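Side-chain contacts in aminopeptidase YwaD (Bacillus subtilis, PDB 6HC6), which uses two zinc ions to hydrolyse the peptide bond behind a range of N-terminal amino acids, among them arginine, lysine and leucine: residues 157-160 against 161-165; 207-210 against 211-214; 78-82 against 83-87; 62-66 against 67-71; 353-357 against 358-362. One frame throughout, in Å; residues are numbered along the deposited sequence.

Contact 1 (157-160 against 161-165)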
loop_
_atom_site.group_PDB
_atom_site.type_symbol
_atom_site.label_atom_id
_atom_site.label_comp_id
_atom_site.label_asym_id
_atom_site.label_seq_id
_atom_site.Cartn_x
_atom_site.Cartn_y
_atom_site.Cartn_z
ATOM N N THR A 157 -6.347 18.333 2.603
ATOM C CA THR A 157 -6.508 16.888 2.668
ATOM C C THR A 157 -7.989 16.514 2.635
ATOM O O THR A 157 -8.872 17.320 2.940
ATOM C CB THR A 157 -5.862 16.316 3.931
ATOM O OG1 THR A 157 -6.569 16.782 5.088
ATOM C CG2 THR A 157 -4.406 16.741 4.018
ATOM N N TYR A 158 -8.254 15.264 2.253
ATOM C CA TYR A 158 -9.632 14.782 2.229
ATOM C C TYR A 158 -10.249 14.830 3.615
ATOM O O TYR A 158 -11.429 15.171 3.765
ATOM C CB TYR A 158 -9.680 13.361 1.690
ATOM C CG TYR A 158 -9.192 13.233 0.282
ATOM C CD1 TYR A 158 -9.625 14.108 -0.709
ATOM C CD2 TYR A 158 -8.306 12.230 -0.071
ATOM C CE1 TYR A 158 -9.192 13.980 -2.013
ATOM C CE2 TYR A 158 -7.860 12.098 -1.376
ATOM C CZ TYR A 158 -8.313 12.970 -2.343
ATOM O OH TYR A 158 -7.868 12.836 -3.639
ATOM N N TYR A 159 -9.468 14.492 4.644
ATOM C CA TYR A 159 -9.992 14.557 6.001
ATOM C C TYR A 159 -10.408 15.981 6.358
ATOM O O TYR A 159 -11.498 16.201 6.904
ATOM C CB TYR A 159 -8.961 14.040 7.010
ATOM C CG TYR A 159 -9.452 14.239 8.417
ATOM C CD1 TYR A 159 -10.610 13.608 8.853
ATOM C CD2 TYR A 159 -8.796 15.095 9.298
ATOM C CE1 TYR A 159 -11.094 13.804 10.130
ATOM C CE2 TYR A 159 -9.267 15.293 10.587
ATOM C CZ TYR A 159 -10.418 14.641 10.997
ATOM O OH TYR A 159 -10.909 14.821 12.269
ATOM N N GLU A 160 -9.552 16.962 6.049
ATOM C CA GLU A 160 -9.867 18.356 6.366
ATOM C C GLU A 160 -11.162 18.787 5.690
ATOM O O GLU A 160 -11.994 19.471 6.299
ATOM C CB GLU A 160 -8.719 19.272 5.943
ATOM C CG GLU A 160 -7.672 19.510 7.038
ATOM C CD GLU A 160 -6.264 19.738 6.491
ATOM O OE1 GLU A 160 -5.288 19.506 7.240
ATOM O OE2 GLU A 160 -6.132 20.148 5.318
ATOM N N LYS A 161 -11.347 18.394 4.429
ATOM C CA LYS A 161 -12.587 18.711 3.732
ATOM C C LYS A 161 -13.777 18.072 4.432
ATOM O O LYS A 161 -14.783 18.739 4.703
ATOM C CB LYS A 161 -12.509 18.243 2.275
ATOM C CG LYS A 161 -11.391 18.891 1.460
ATOM C CD LYS A 161 -11.214 18.159 0.137
ATOM C CE LYS A 161 -10.057 18.747 -0.671
ATOM N NZ LYS A 161 -10.382 20.068 -1.275
ATOM N N ALA A 162 -13.679 16.772 4.737
ATOM C CA ALA A 162 -14.801 16.073 5.355
ATOM C C ALA A 162 -15.088 16.610 6.746
ATOM O O ALA A 162 -16.253 16.732 7.141
ATOM C CB ALA A 162 -14.528 14.572 5.419
ATOM N N LYS A 163 -14.036 16.929 7.505
ATOM C CA LYS A 163 -14.225 17.468 8.846
ATOM C C LYS A 163 -14.883 18.843 8.797
ATOM O O LYS A 163 -15.765 19.146 9.611
ATOM C CB LYS A 163 -12.875 17.519 9.564
ATOM C CG LYS A 163 -12.864 18.302 10.847
ATOM C CD LYS A 163 -11.434 18.452 11.373
ATOM C CE LYS A 163 -10.536 19.151 10.360
ATOM N NZ LYS A 163 -9.508 19.995 11.026
ATOM N N ASN A 164 -14.473 19.693 7.850
ATOM C CA ASN A 164 -15.118 20.997 7.717
ATOM C C ASN A 164 -16.587 20.842 7.347
ATOM O O ASN A 164 -17.450 21.552 7.878
ATOM C CB ASN A 164 -14.404 21.846 6.667
ATOM C CG ASN A 164 -13.045 22.319 7.126
ATOM O OD1 ASN A 164 -12.737 22.296 8.320
ATOM N ND2 ASN A 164 -12.225 22.763 6.179
ATOM N N ALA A 165 -16.893 19.914 6.443
ATOM C CA ALA A 165 -18.285 19.706 6.062
ATOM C C ALA A 165 -19.109 19.201 7.241
ATOM O O ALA A 165 -20.232 19.663 7.467
ATOM C CB ALA A 165 -18.364 18.737 4.879
#
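The side chain of K163 runs over the phenol ring of Y159, one helical turn back along the chain. Its CB sits over one face of the ring, 4.2 Å from the centroid and 19° off the normal, a CH-pi contact displaced toward the rim. Farther out, K163 CD comes within 3.8 Å of Y159 OH. CG anti to the backbone N (chi1 174°) carries the Y159 ring forward, to the side where K163 comes up one turn later. This is the loose flank: K163 is exposed, and its NZ stays 5.7 Å from E160 OE1, an opposite charge that it does not touch. The first turn of helix 158-167 starts here with a capping box: E160 N donates to T157 OG1 at 3.1 Å, while T157 N donates in return to E160 OE2 at 3.3 Å, meeting that oxygen from above the carboxylate plane. Helix 158-167 is the crossover of a beta-alpha-beta unit between strands 148-152 and 172-176 of the PA domain. Toward those strands the packing is tight. The buried K161 passes its CG 3.3 Å from T157 O, then bends at its end so that NZ is held by the carbonyl oxygens of L134, S152 and G154. Y158 is buried as well, against I175 and M185, and K161 CD approaches its CD1 to 4.4 Å, obliquely to the ring.

Contact 2 (207-210 against 211-214)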
loop_
_atom_site.group_PDB
_atom_site.type_symbol
_atom_site.label_atom_id
_atom_site.label_comp_id
_atom_site.label_asym_id
_atom_site.label_seq_id
_atom_site.Cartn_x
_atom_site.Cartn_y
_atom_site.Cartn_z
ATOM N N GLU A 207 -18.432 17.465 -11.711
ATOM C CA GLU A 207 -18.738 18.683 -12.457
ATOM C C GLU A 207 -20.203 18.723 -12.869
ATOM O O GLU A 207 -20.849 19.777 -12.790
ATOM C CB GLU A 207 -17.828 18.795 -13.679
ATOM C CG GLU A 207 -16.402 19.169 -13.313
ATOM C CD GLU A 207 -15.421 18.940 -14.442
ATOM O OE1 GLU A 207 -15.785 18.256 -15.423
ATOM O OE2 GLU A 207 -14.280 19.442 -14.338
ATOM N N ALA A 208 -20.747 17.580 -13.295
ATOM C CA ALA A 208 -22.178 17.498 -13.550
ATOM C C ALA A 208 -22.972 17.745 -12.276
ATOM O O ALA A 208 -23.952 18.498 -12.286
ATOM C CB ALA A 208 -22.529 16.136 -14.142
ATOM N N LEU A 209 -22.549 17.127 -11.167
ATOM C CA LEU A 209 -23.275 17.248 -9.906
ATOM C C LEU A 209 -23.365 18.684 -9.417
ATOM O O LEU A 209 -24.305 19.019 -8.690
ATOM C CB LEU A 209 -22.604 16.414 -8.819
ATOM C CG LEU A 209 -22.977 14.958 -8.676
ATOM C CD1 LEU A 209 -22.511 14.490 -7.298
ATOM C CD2 LEU A 209 -24.483 14.781 -8.894
ATOM N N THR A 210 -22.381 19.533 -9.743
ATOM C CA THR A 210 -22.467 20.925 -9.305
ATOM C C THR A 210 -23.686 21.631 -9.871
ATOM O O THR A 210 -24.026 22.719 -9.397
ATOM C CB THR A 210 -21.226 21.739 -9.693
ATOM O OG1 THR A 210 -21.157 21.876 -11.119
ATOM C CG2 THR A 210 -19.952 21.103 -9.160
ATOM N N GLN A 211 -24.350 21.049 -10.864
ATOM C CA GLN A 211 -25.521 21.666 -11.467
ATOM C C GLN A 211 -26.835 21.041 -11.016
ATOM O O GLN A 211 -27.895 21.498 -11.455
ATOM C CB GLN A 211 -25.426 21.603 -12.997
ATOM C CG GLN A 211 -24.081 22.016 -13.562
ATOM C CD GLN A 211 -23.730 23.450 -13.227
ATOM O OE1 GLN A 211 -24.368 24.385 -13.712
ATOM N NE2 GLN A 211 -22.709 23.634 -12.392
ATOM N N GLN A 212 -26.801 20.015 -10.163
ATOM C CA GLN A 212 -28.002 19.288 -9.772
ATOM C C GLN A 212 -28.504 19.735 -8.404
ATOM O O GLN A 212 -27.758 20.267 -7.583
ATOM C CB GLN A 212 -27.759 17.777 -9.745
ATOM C CG GLN A 212 -27.047 17.217 -10.970
ATOM C CD GLN A 212 -27.730 17.559 -12.264
ATOM O OE1 GLN A 212 -28.957 17.683 -12.322
ATOM N NE2 GLN A 212 -26.942 17.718 -13.322
ATOM N N LYS A 213 -29.794 19.493 -8.166
ATOM C CA LYS A 213 -30.415 19.943 -6.927
ATOM C C LYS A 213 -30.121 19.007 -5.755
ATOM O O LYS A 213 -29.860 19.474 -4.642
ATOM C CB LYS A 213 -31.923 20.088 -7.128
ATOM C CG LYS A 213 -32.295 21.175 -8.128
ATOM C CD LYS A 213 -32.052 22.553 -7.556
ATOM C CE LYS A 213 -32.807 23.604 -8.349
ATOM N NZ LYS A 213 -32.660 23.371 -9.819
ATOM N N GLU A 214 -30.177 17.694 -5.968
ATOM C CA GLU A 214 -30.074 16.756 -4.859
ATOM C C GLU A 214 -29.500 15.439 -5.365
ATOM O O GLU A 214 -29.436 15.181 -6.566
ATOM C CB GLU A 214 -31.436 16.523 -4.193
ATOM C CG GLU A 214 -32.398 15.751 -5.073
ATOM C CD GLU A 214 -33.852 15.864 -4.639
ATOM O OE1 GLU A 214 -34.194 16.803 -3.890
ATOM O OE2 GLU A 214 -34.655 15.005 -5.056
HETATM O O HOH W 1 -25.059 21.008 -6.564
HETATM O O HOH W 2 -26.468 23.261 -8.366
#
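Two glutamines fold back on the last turn of helix 203-209, Q211 gripping T210 and Q212 reaching A208. Among the side-chain hydrogen bonds the shortest across the contact runs from Q211 NE2 to T210 OG1, 2.7 Å, with the hydroxyl oxygen in the plane of the amide. That hydroxyl in turn donates to E207 O at 2.7 Å, so OG1 both accepts and donates. It is placed for this by a chi1 of 67°, which sets OG1 between the backbone N and the carbonyl carbon. Q212, bent at chi2, brings NE2 to A208 O at 3.3 Å. The backbone adds Q211 N to the same oxygen at 2.9 Å, from the opposite face of the carbonyl plane, and Q212 N to L209 O at 3.1 Å. Apolar contact is slight: L209 CD2 touches Q212 CG at 4.1 Å, the two side chains crossing at about a right angle, while L209 itself is buried against L150, I109 and I174. Water also lies close to the carbonyl oxygens of L209, T210 and Q212. The chain leaves the helix through a type I beta turn, L209 to Q212, toward strand 214-222 of the PA-domain sheet, at the protein surface.

Contact 3 (78-82 against 83-87)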
loop_
_atom_site.group_PDB
_atom_site.type_symbol
_atom_site.label_atom_id
_atom_site.label_comp_id
_atom_site.label_asym_id
_atom_site.label_seq_id
_atom_site.Cartn_x
_atom_site.Cartn_y
_atom_site.Cartn_z
ATOM N N SER A 78 1.505 -21.228 0.822
ATOM C CA SER A 78 1.889 -22.459 0.142
ATOM C C SER A 78 3.255 -22.307 -0.519
ATOM O O SER A 78 4.098 -23.209 -0.436
ATOM C CB SER A 78 0.814 -22.839 -0.879
ATOM O OG SER A 78 1.302 -23.771 -1.824
ATOM N N SER A 79 3.510 -21.150 -1.132
ATOM C CA SER A 79 4.787 -20.933 -1.803
ATOM C C SER A 79 5.938 -20.899 -0.811
ATOM O O SER A 79 7.010 -21.457 -1.078
ATOM C CB SER A 79 4.743 -19.637 -2.609
ATOM O OG SER A 79 3.864 -19.766 -3.711
ATOM N N MET A 80 5.739 -20.249 0.338
ATOM C CA MET A 80 6.789 -20.202 1.351
ATOM C C MET A 80 7.106 -21.587 1.899
ATOM O O MET A 80 8.274 -21.917 2.137
ATOM C CB MET A 80 6.378 -19.256 2.479
ATOM C CG MET A 80 6.347 -17.781 2.044
ATOM S SD MET A 80 6.149 -16.795 3.541
ATOM C CE MET A 80 6.141 -15.120 2.903
ATOM N N ARG A 81 6.083 -22.410 2.130
ATOM C CA ARG A 81 6.339 -23.739 2.666
ATOM C C ARG A 81 7.182 -24.574 1.719
ATOM O O ARG A 81 7.987 -25.402 2.171
ATOM C CB ARG A 81 5.023 -24.439 2.969
ATOM C CG ARG A 81 4.318 -23.868 4.166
ATOM C CD ARG A 81 3.293 -24.838 4.706
ATOM N NE ARG A 81 2.509 -24.218 5.763
ATOM C CZ ARG A 81 1.384 -23.541 5.567
ATOM N NH1 ARG A 81 0.879 -23.393 4.343
ATOM N NH2 ARG A 81 0.761 -23.010 6.604
ATOM N N LYS A 82 7.013 -24.379 0.409
ATOM C CA LYS A 82 7.857 -25.074 -0.558
ATOM C C LYS A 82 9.327 -24.738 -0.361
ATOM O O LYS A 82 10.199 -25.550 -0.690
ATOM C CB LYS A 82 7.442 -24.713 -1.983
ATOM C CG LYS A 82 6.265 -25.483 -2.519
ATOM C CD LYS A 82 6.387 -25.620 -4.026
ATOM C CE LYS A 82 7.786 -26.105 -4.405
ATOM N NZ LYS A 82 7.842 -26.722 -5.760
ATOM N N LEU A 83 9.615 -23.551 0.178
ATOM C CA LEU A 83 10.965 -23.028 0.320
ATOM C C LEU A 83 11.607 -23.368 1.661
ATOM O O LEU A 83 12.532 -22.666 2.084
ATOM C CB LEU A 83 10.952 -21.511 0.125
ATOM C CG LEU A 83 10.352 -21.031 -1.186
ATOM C CD1 LEU A 83 10.475 -19.514 -1.319
ATOM C CD2 LEU A 83 11.035 -21.741 -2.342
ATOM N N LYS A 84 11.147 -24.422 2.334
ATOM C CA LYS A 84 11.704 -24.847 3.619
ATOM C C LYS A 84 11.557 -23.775 4.696
ATOM O O LYS A 84 12.349 -23.721 5.641
ATOM C CB LYS A 84 13.179 -25.261 3.490
ATOM C CG LYS A 84 13.437 -26.498 2.634
ATOM C CD LYS A 84 14.935 -26.744 2.440
ATOM C CE LYS A 84 15.584 -27.380 3.669
ATOM N NZ LYS A 84 15.307 -28.843 3.794
ATOM N N LEU A 85 10.553 -22.907 4.574
ATOM C CA LEU A 85 10.314 -21.868 5.567
ATOM C C LEU A 85 9.307 -22.339 6.609
ATOM O O LEU A 85 8.353 -23.053 6.291
ATOM C CB LEU A 85 9.793 -20.589 4.903
ATOM C CG LEU A 85 10.770 -19.850 3.994
ATOM C CD1 LEU A 85 10.088 -18.684 3.328
ATOM C CD2 LEU A 85 11.991 -19.388 4.774
ATOM N N ASP A 86 9.527 -21.928 7.859
ATOM C CA ASP A 86 8.545 -22.112 8.922
ATOM C C ASP A 86 7.505 -21.001 8.813
ATOM O O ASP A 86 7.804 -19.833 9.082
ATOM C CB ASP A 86 9.234 -22.095 10.281
ATOM C CG ASP A 86 8.271 -22.333 11.424
ATOM O OD1 ASP A 86 7.468 -23.285 11.329
ATOM O OD2 ASP A 86 8.316 -21.568 12.412
ATOM N N VAL A 87 6.281 -21.354 8.434
ATOM C CA VAL A 87 5.287 -20.387 7.985
ATOM C C VAL A 87 4.168 -20.290 9.010
ATOM O O VAL A 87 3.645 -21.315 9.470
ATOM C CB VAL A 87 4.730 -20.773 6.605
ATOM C CG1 VAL A 87 3.652 -19.817 6.183
ATOM C CG2 VAL A 87 5.839 -20.812 5.574
HETATM O O HOH W 3 8.582 -25.541 4.554
#
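M80 and R81, on the last turn of helix 67-82, meet L85 and V87 as the chain doubles back into strand 86-93. The apolar contacts centre on M80 CB, which touches V87 CG2 at 3.5 Å and L85 CD1 at 3.8 Å. The thioether beyond it runs on, fully extended, away from the turn. V87 places CG2 anti to its own carbonyl carbon, and this one methyl fits between M80 and the aliphatic part of R81, where R81 CG lies 3.7 Å away. R81 and V87 cross at about a right angle, and V87 CG1 lies over one face of the R81 guanidinium, offset toward its rim. L83 packs differently, against the backbone: its CG rests 3.4 Å from S79 O.

The hydrogen bonds are all made by backbone atoms. L83 N donates to M80 O at 2.9 Å, coming in from well above the carbonyl plane, 61° out of it. L85 N to the same oxygen and K84 N to R81 O, both weak, together with the positive phi of K84 (62°), make a Schellman motif at the helix end. A water links the two arms, donating to R81 O and, at 3.0 Å, to L85 O.

On the inner side M80 inserts between M270 and L271 of helix 260-277 and I230 of strand 226-234, and L83 leans on A274 and R275. V87 also touches I230, so the turn joins helix 67-82, packed on helix 260-277, to edge strand 86-93, which pairs with strand 226-234.

Contact 4 (62-66 against 67-71)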
loop_
_atom_site.group_PDB
_atom_site.type_symbol
_atom_site.label_atom_id
_atom_site.label_comp_id
_atom_site.label_asym_id
_atom_site.label_seq_id
_atom_site.Cartn_x
_atom_site.Cartn_y
_atom_site.Cartn_z
ATOM N N ARG A 62 -6.679 -7.346 -5.105
ATOM C CA ARG A 62 -6.589 -8.024 -3.810
ATOM C C ARG A 62 -6.899 -7.007 -2.718
ATOM O O ARG A 62 -6.020 -6.575 -1.971
ATOM C CB ARG A 62 -5.214 -8.660 -3.641
ATOM C CG ARG A 62 -4.905 -9.669 -4.759
ATOM C CD ARG A 62 -3.452 -10.127 -4.739
ATOM N NE ARG A 62 -2.512 -9.007 -4.784
ATOM C CZ ARG A 62 -2.246 -8.314 -5.887
ATOM N NH1 ARG A 62 -2.853 -8.627 -7.020
ATOM N NH2 ARG A 62 -1.382 -7.301 -5.850
ATOM N N ILE A 63 -8.164 -6.603 -2.654
ATOM C CA ILE A 63 -8.571 -5.566 -1.721
ATOM C C ILE A 63 -8.502 -6.118 -0.306
ATOM O O ILE A 63 -8.973 -7.234 -0.033
ATOM C CB ILE A 63 -9.981 -5.069 -2.057
ATOM C CG1 ILE A 63 -10.007 -4.396 -3.429
ATOM C CG2 ILE A 63 -10.480 -4.130 -1.004
ATOM C CD1 ILE A 63 -11.420 -4.305 -3.985
ATOM N N ALA A 64 -7.909 -5.340 0.599
ATOM C CA ALA A 64 -7.782 -5.769 1.994
ATOM C C ALA A 64 -9.112 -6.254 2.556
ATOM O O ALA A 64 -10.142 -5.582 2.434
ATOM C CB ALA A 64 -7.251 -4.617 2.849
ATOM N N GLY A 65 -9.077 -7.419 3.198
ATOM C CA GLY A 65 -10.262 -7.998 3.809
ATOM C C GLY A 65 -11.110 -8.853 2.892
ATOM O O GLY A 65 -12.029 -9.526 3.371
ATOM N N THR A 66 -10.829 -8.876 1.597
ATOM C CA THR A 66 -11.726 -9.570 0.687
ATOM C C THR A 66 -11.247 -10.991 0.423
ATOM O O THR A 66 -10.115 -11.368 0.727
ATOM C CB THR A 66 -11.860 -8.814 -0.637
ATOM O OG1 THR A 66 -10.601 -8.835 -1.318
ATOM C CG2 THR A 66 -12.274 -7.382 -0.393
ATOM N N ALA A 67 -12.146 -11.786 -0.159
ATOM C CA ALA A 67 -11.814 -13.152 -0.519
ATOM C C ALA A 67 -10.570 -13.228 -1.398
ATOM O O ALA A 67 -9.781 -14.174 -1.275
ATOM C CB ALA A 67 -13.016 -13.796 -1.212
ATOM N N ALA A 68 -10.362 -12.242 -2.276
ATOM C CA ALA A 68 -9.167 -12.259 -3.119
ATOM C C ALA A 68 -7.898 -12.125 -2.286
ATOM O O ALA A 68 -6.886 -12.772 -2.574
ATOM C CB ALA A 68 -9.228 -11.141 -4.160
ATOM N N GLU A 69 -7.920 -11.276 -1.259
ATOM C CA GLU A 69 -6.737 -11.176 -0.418
ATOM C C GLU A 69 -6.520 -12.470 0.358
ATOM O O GLU A 69 -5.381 -12.923 0.509
ATOM C CB GLU A 69 -6.836 -9.978 0.531
ATOM C CG GLU A 69 -5.498 -9.660 1.233
ATOM C CD GLU A 69 -5.628 -8.689 2.390
ATOM O OE1 GLU A 69 -4.766 -7.790 2.508
ATOM O OE2 GLU A 69 -6.566 -8.827 3.203
ATOM N N LYS A 70 -7.600 -13.098 0.822
ATOM C CA LYS A 70 -7.444 -14.348 1.561
ATOM C C LYS A 70 -6.925 -15.457 0.651
ATOM O O LYS A 70 -6.049 -16.233 1.050
ATOM C CB LYS A 70 -8.768 -14.721 2.233
ATOM C CG LYS A 70 -8.893 -14.016 3.603
ATOM C CD LYS A 70 -10.286 -13.549 3.954
ATOM C CE LYS A 70 -10.251 -12.436 5.018
ATOM N NZ LYS A 70 -9.538 -12.822 6.281
ATOM N N LYS A 71 -7.437 -15.534 -0.582
ATOM C CA LYS A 71 -6.918 -16.493 -1.555
ATOM C C LYS A 71 -5.433 -16.263 -1.797
ATOM O O LYS A 71 -4.649 -17.219 -1.882
ATOM C CB LYS A 71 -7.699 -16.370 -2.867
ATOM C CG LYS A 71 -7.576 -17.543 -3.811
ATOM C CD LYS A 71 -8.860 -17.714 -4.610
ATOM C CE LYS A 71 -8.753 -18.849 -5.618
ATOM N NZ LYS A 71 -8.003 -18.425 -6.836
#
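G65 N donates to E69 OE2 at 2.9 Å along an almost straight N-H line (175°), though it meets that oxygen from above the carboxylate plane. The glycine belongs to a type II beta turn, I63 to T66, which leads into helix 67-82 with T66 at the N-cap. At G65 the backbone (phi 87°) brings the preceding carbonyl oxygen to where a side chain would start, as befits a glycine. E69 sends its chain out extended, CG anti to the backbone N (chi1 -168°), and so lays the buried carboxylate across the turn. S227 OG binds the same OE2, and A293 N takes OE1, so neither oxygen is left without a partner.

Inside the turn, I63 O accepts twice from T66: from OG1 at 2.6 Å, in the carbonyl plane and on a lone pair, and from the backbone N. K70 N then closes the first helical turn on T66 O at 3.1 Å, while K70 NZ goes on to T226 and Q228. R62 points its guanidinium group away toward the carbonyl oxygens of Y251, P258 and G259. The loop lies near the metal centre: the R62 side chain is about 7 Å from that of the zinc ligand H250.

The packing is lighter. A68 CB lies 4.1 Å from R62 CA and 3.9 Å from T66 OG1. A64 CA rests 3.5 Å from E69 OE2.

Contact 5 (353-357 against 358-362)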
loop_
_atom_site.group_PDB
_atom_site.type_symbol
_atom_site.label_atom_id
_atom_site.label_comp_id
_atom_site.label_asym_id
_atom_site.label_seq_id
_atom_site.Cartn_x
_atom_site.Cartn_y
_atom_site.Cartn_z
ATOM N N THR A 353 26.810 -1.116 -0.845
ATOM C CA THR A 353 27.838 -2.125 -1.052
ATOM C C THR A 353 27.446 -3.096 -2.158
ATOM O O THR A 353 28.267 -3.431 -3.023
ATOM C CB THR A 353 28.081 -2.866 0.257
ATOM O OG1 THR A 353 28.649 -1.962 1.213
ATOM C CG2 THR A 353 29.006 -4.041 0.035
ATOM N N ALA A 354 26.194 -3.566 -2.141
ATOM C CA ALA A 354 25.741 -4.516 -3.153
ATOM C C ALA A 354 25.788 -3.897 -4.543
ATOM O O ALA A 354 26.209 -4.549 -5.509
ATOM C CB ALA A 354 24.323 -4.990 -2.832
ATOM N N ALA A 355 25.351 -2.642 -4.666
ATOM C CA ALA A 355 25.382 -1.979 -5.967
ATOM C C ALA A 355 26.802 -1.931 -6.516
ATOM O O ALA A 355 27.020 -2.127 -7.717
ATOM C CB ALA A 355 24.795 -0.575 -5.852
ATOM N N GLU A 356 27.780 -1.691 -5.645
ATOM C CA GLU A 356 29.177 -1.716 -6.078
ATOM C C GLU A 356 29.606 -3.109 -6.529
ATOM O O GLU A 356 30.318 -3.251 -7.529
ATOM C CB GLU A 356 30.086 -1.211 -4.958
ATOM C CG GLU A 356 29.907 0.269 -4.644
ATOM C CD GLU A 356 30.421 0.661 -3.263
ATOM O OE1 GLU A 356 30.384 1.870 -2.938
ATOM O OE2 GLU A 356 30.868 -0.230 -2.508
ATOM N N LYS A 357 29.199 -4.153 -5.803
ATOM C CA LYS A 357 29.647 -5.497 -6.160
ATOM C C LYS A 357 29.065 -5.947 -7.499
ATOM O O LYS A 357 29.758 -6.591 -8.296
ATOM C CB LYS A 357 29.294 -6.493 -5.051
ATOM C CG LYS A 357 29.834 -7.903 -5.300
ATOM C CD LYS A 357 29.925 -8.725 -4.014
ATOM C CE LYS A 357 31.018 -9.793 -4.105
ATOM N NZ LYS A 357 32.390 -9.279 -3.808
ATOM N N ILE A 358 27.801 -5.608 -7.776
ATOM C CA ILE A 358 27.156 -6.034 -9.016
ATOM C C ILE A 358 27.248 -4.989 -10.118
ATOM O O ILE A 358 26.761 -5.237 -11.227
ATOM C CB ILE A 358 25.680 -6.423 -8.785
ATOM C CG1 ILE A 358 24.833 -5.185 -8.471
ATOM C CG2 ILE A 358 25.583 -7.464 -7.681
ATOM C CD1 ILE A 358 23.365 -5.486 -8.254
ATOM N N GLY A 359 27.861 -3.838 -9.853
ATOM C CA GLY A 359 27.946 -2.784 -10.847
ATOM C C GLY A 359 26.592 -2.222 -11.245
ATOM O O GLY A 359 26.135 -2.444 -12.372
ATOM N N PHE A 360 25.944 -1.500 -10.323
ATOM C CA PHE A 360 24.657 -0.845 -10.553
ATOM C C PHE A 360 24.796 0.608 -10.103
ATOM O O PHE A 360 25.062 0.872 -8.928
ATOM C CB PHE A 360 23.545 -1.581 -9.794
ATOM C CG PHE A 360 22.198 -0.910 -9.871
ATOM C CD1 PHE A 360 21.513 -0.840 -11.074
ATOM C CD2 PHE A 360 21.612 -0.367 -8.734
ATOM C CE1 PHE A 360 20.265 -0.224 -11.150
ATOM C CE2 PHE A 360 20.364 0.242 -8.796
ATOM C CZ PHE A 360 19.690 0.311 -10.005
ATOM N N ASP A 361 24.667 1.559 -11.035
ATOM C CA ASP A 361 24.964 2.961 -10.735
ATOM C C ASP A 361 23.720 3.828 -10.572
ATOM O O ASP A 361 23.854 5.038 -10.347
ATOM C CB ASP A 361 25.857 3.567 -11.826
ATOM C CG ASP A 361 27.328 3.253 -11.630
ATOM O OD1 ASP A 361 27.755 2.986 -10.482
ATOM O OD2 ASP A 361 28.063 3.285 -12.643
ATOM N N SER A 362 22.519 3.249 -10.674
ATOM C CA SER A 362 21.266 3.996 -10.594
ATOM C C SER A 362 20.516 3.729 -9.291
ATOM O O SER A 362 19.282 3.648 -9.267
ATOM C CB SER A 362 20.370 3.702 -11.801
ATOM O OG SER A 362 21.071 3.886 -13.031
#
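I358 N closes the last full turn of helix 346-358 on A354 O (3.0 Å), and F360 N then returns to A355 O at 2.9 Å, after the chain has left helical angles at G359 with phi 64°. G359 N adds a weak bond to E356 O. Of the side chains, I358 folds back over the end of the helix: with chi1 at 70°, its CG1 lies between the backbone N and the carbonyl carbon and comes to 3.3 Å from A354 O. A355 is the buried partner on the inner side. Its CB touches F360 O at 3.4 Å and F360 CB at 4.3 Å, and it lies at the edge of the F360 ring, near the ring plane. The ring itself swings away from the helix, CG anti to the backbone N (chi1 175°), and lies against Q417 and L335; S362 N sits over the centre of one face. A355 and I358 both pack on L421 of helix 412-430, and A354 on A424. This is a Schellman motif, with G359 at the positive-phi position and A355 and F360 in apolar contact, closing helix 346-358 before strand 363-367 in the M28 peptidase domain.

In the fold
Contacts 3 and 4 lie at the two ends of helix 67-82, their centres about 20 Å apart, so the helix runs from the loop near the zinc site to edge strand 86-93 of the eight-stranded sheet of the peptidase domain. Contact 4 comes nearest to the metals: the R62 side chain is about 9 Å from a zinc ion. Contact 1, in the PA domain, is also fairly near the active site, with the Y158 side chain about 10 Å from that of H401 and about 13 Å from a zinc ion. Centre to centre, contact 2 lies about 20 Å from contact 1, away from the site, and about 56 Å from contact 5, across the chain's centre.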